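Local coordinates for protein glucosamine 6-phosphate N-acetyltransferase (Arabidopsis thaliana, PDB 3T90) that transfers the acetyl group of acetyl-CoA to the amino group of D-glucosamine 6-phosphate, a step in UDP-N-acetylglucosamine biosynthesis, at residues F37-R40 / F41-R45. Residues are numbered along the deposited sequence; the frame is centred on the assembly and turned at random.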
# COMPACT_ATOMS: atom_id res chain seq x y z
N PHE A 37 -16.30 -3.80 -14.21
CA PHE A 37 -16.44 -2.70 -13.26
C PHE A 37 -17.22 -3.24 -12.05
O PHE A 37 -16.77 -3.05 -10.89
CB PHE A 37 -17.19 -1.50 -13.85
CG PHE A 37 -17.39 -0.38 -12.85
CD1 PHE A 37 -16.45 0.60 -12.67
CD2 PHE A 37 -18.47 -0.44 -12.01
CE1 PHE A 37 -16.71 1.63 -11.66
CE2 PHE A 37 -18.72 0.54 -11.04
CZ PHE A 37 -17.86 1.56 -10.88
N ASP A 38 -18.34 -3.91 -12.29
CA ASP A 38 -19.15 -4.34 -11.14
C ASP A 38 -18.44 -5.39 -10.35
O ASP A 38 -18.58 -5.40 -9.09
CB ASP A 38 -20.49 -4.92 -11.63
CG ASP A 38 -21.39 -3.87 -12.14
OD1 ASP A 38 -21.22 -2.65 -11.96
OD2 ASP A 38 -22.41 -4.26 -12.72
N ARG A 39 -17.68 -6.28 -11.02
CA ARG A 39 -16.98 -7.35 -10.32
C ARG A 39 -16.01 -6.69 -9.37
O ARG A 39 -15.94 -7.10 -8.19
CB ARG A 39 -16.21 -8.20 -11.34
CG ARG A 39 -15.62 -9.44 -10.72
CD ARG A 39 -14.84 -10.32 -11.68
NE ARG A 39 -13.66 -9.59 -12.17
CZ ARG A 39 -12.48 -9.61 -11.56
NH1 ARG A 39 -12.31 -10.40 -10.51
NH2 ARG A 39 -11.48 -8.85 -12.02
N ARG A 40 -15.21 -5.74 -9.87
CA ARG A 40 -14.13 -5.18 -9.06
C ARG A 40 -14.71 -4.23 -8.02
O ARG A 40 -14.22 -4.18 -6.88
CB ARG A 40 -13.16 -4.47 -10.04
CG ARG A 40 -11.93 -3.68 -9.33
CD ARG A 40 -11.21 -4.46 -8.23
NE ARG A 40 -10.90 -5.84 -8.63
CZ ARG A 40 -9.75 -6.17 -9.16
NH1 ARG A 40 -8.80 -5.25 -9.49
NH2 ARG A 40 -9.50 -7.46 -9.31
N PHE A 41 -15.82 -3.52 -8.33
CA PHE A 41 -16.51 -2.71 -7.30
C PHE A 41 -16.93 -3.58 -6.14
O PHE A 41 -16.69 -3.22 -4.97
CB PHE A 41 -17.75 -2.03 -7.96
CG PHE A 41 -18.52 -1.15 -6.98
CD1 PHE A 41 -18.20 0.22 -6.87
CD2 PHE A 41 -19.49 -1.64 -6.11
CE1 PHE A 41 -18.78 1.01 -5.95
CE2 PHE A 41 -20.13 -0.79 -5.17
CZ PHE A 41 -19.75 0.54 -5.11
N GLU A 42 -17.50 -4.76 -6.40
CA GLU A 42 -17.94 -5.54 -5.25
C GLU A 42 -16.77 -6.16 -4.50
O GLU A 42 -16.88 -6.28 -3.21
CB GLU A 42 -19.01 -6.57 -5.68
CG GLU A 42 -20.30 -5.92 -6.13
CD GLU A 42 -21.10 -5.21 -5.03
OE1 GLU A 42 -20.94 -5.53 -3.83
OE2 GLU A 42 -21.91 -4.36 -5.37
N GLU A 43 -15.67 -6.49 -5.18
CA GLU A 43 -14.48 -7.04 -4.49
C GLU A 43 -13.89 -5.99 -3.60
O GLU A 43 -13.46 -6.36 -2.50
CB GLU A 43 -13.35 -7.39 -5.40
CG GLU A 43 -13.65 -8.63 -6.24
CD GLU A 43 -12.49 -8.99 -7.12
OE1 GLU A 43 -12.16 -8.22 -8.01
OE2 GLU A 43 -11.90 -10.07 -6.95
N ILE A 44 -13.89 -4.70 -3.98
CA ILE A 44 -13.38 -3.64 -3.12
C ILE A 44 -14.36 -3.33 -2.02
O ILE A 44 -13.95 -3.15 -0.85
CB ILE A 44 -13.01 -2.40 -3.97
CG1 ILE A 44 -11.74 -2.70 -4.78
CG2 ILE A 44 -12.76 -1.13 -3.02
CD1 ILE A 44 -11.46 -1.62 -5.87
N ARG A 45 -15.67 -3.34 -2.32
CA ARG A 45 -16.71 -3.05 -1.30
C ARG A 45 -16.60 -4.09 -0.16
O ARG A 45 -16.93 -3.76 1.02
CB ARG A 45 -18.13 -3.21 -1.91
CG ARG A 45 -19.26 -3.15 -0.83
CD ARG A 45 -20.70 -3.47 -1.40
NE ARG A 45 -21.48 -2.24 -1.59
CZ ARG A 45 -22.36 -2.02 -2.58
NH1 ARG A 45 -22.62 -2.96 -3.51
NH2 ARG A 45 -22.98 -0.83 -2.67
O HOH W 1 -9.93 -10.56 -8.65
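Two bends, at chi2 (46°) and chi3 (46°), curl the chain of Arg40 back towards Glu43, whose own chain runs extended beyond CG to meet it. The guanidinium of Arg40 grips one oxygen side-on: NE donates to Glu43 OE1 at 2.8 Å and NH2 donates to the same OE1 at 3.1 Å, both reaching it from one face of the carboxylate. OE1 lies nearly in the guanidinium plane, although the two flat groups are inclined by 36°. Arg39 approaches differently: Glu43 OE1 sits over a face of its guanidinium, 3.3 Å from NH1, a contact of charges alone, with no N-H directed at the oxygen. A water completes the network, donating to Glu43 OE2 at 2.6 Å and accepting from Arg39 NH1 and, weakly, from Arg40 NH2. Arg40 CD also packs on Ile44 CD1 at 3.7 Å, while Phe37 CE2 touches Phe41 CB at 4.1 Å. Helix 34-45 of this GNAT fold packs on the second subunit of the homodimer: Phe37 stacks on its Phe76 and Arg40 NH1 donates to its Lys75 O, both probably substrate-binding residues; Arg39 NE pairs with Glu36. Backbone bonds between residues four apart, such as Ile44 N to Arg40 O, run through the same turns. With two arginines around it, Glu43 is probably held ionised, and the paired hydrogen bonds from Arg40 NE and NH2 probably restrict rotation of a guanidinium that also reaches across the dimer interface.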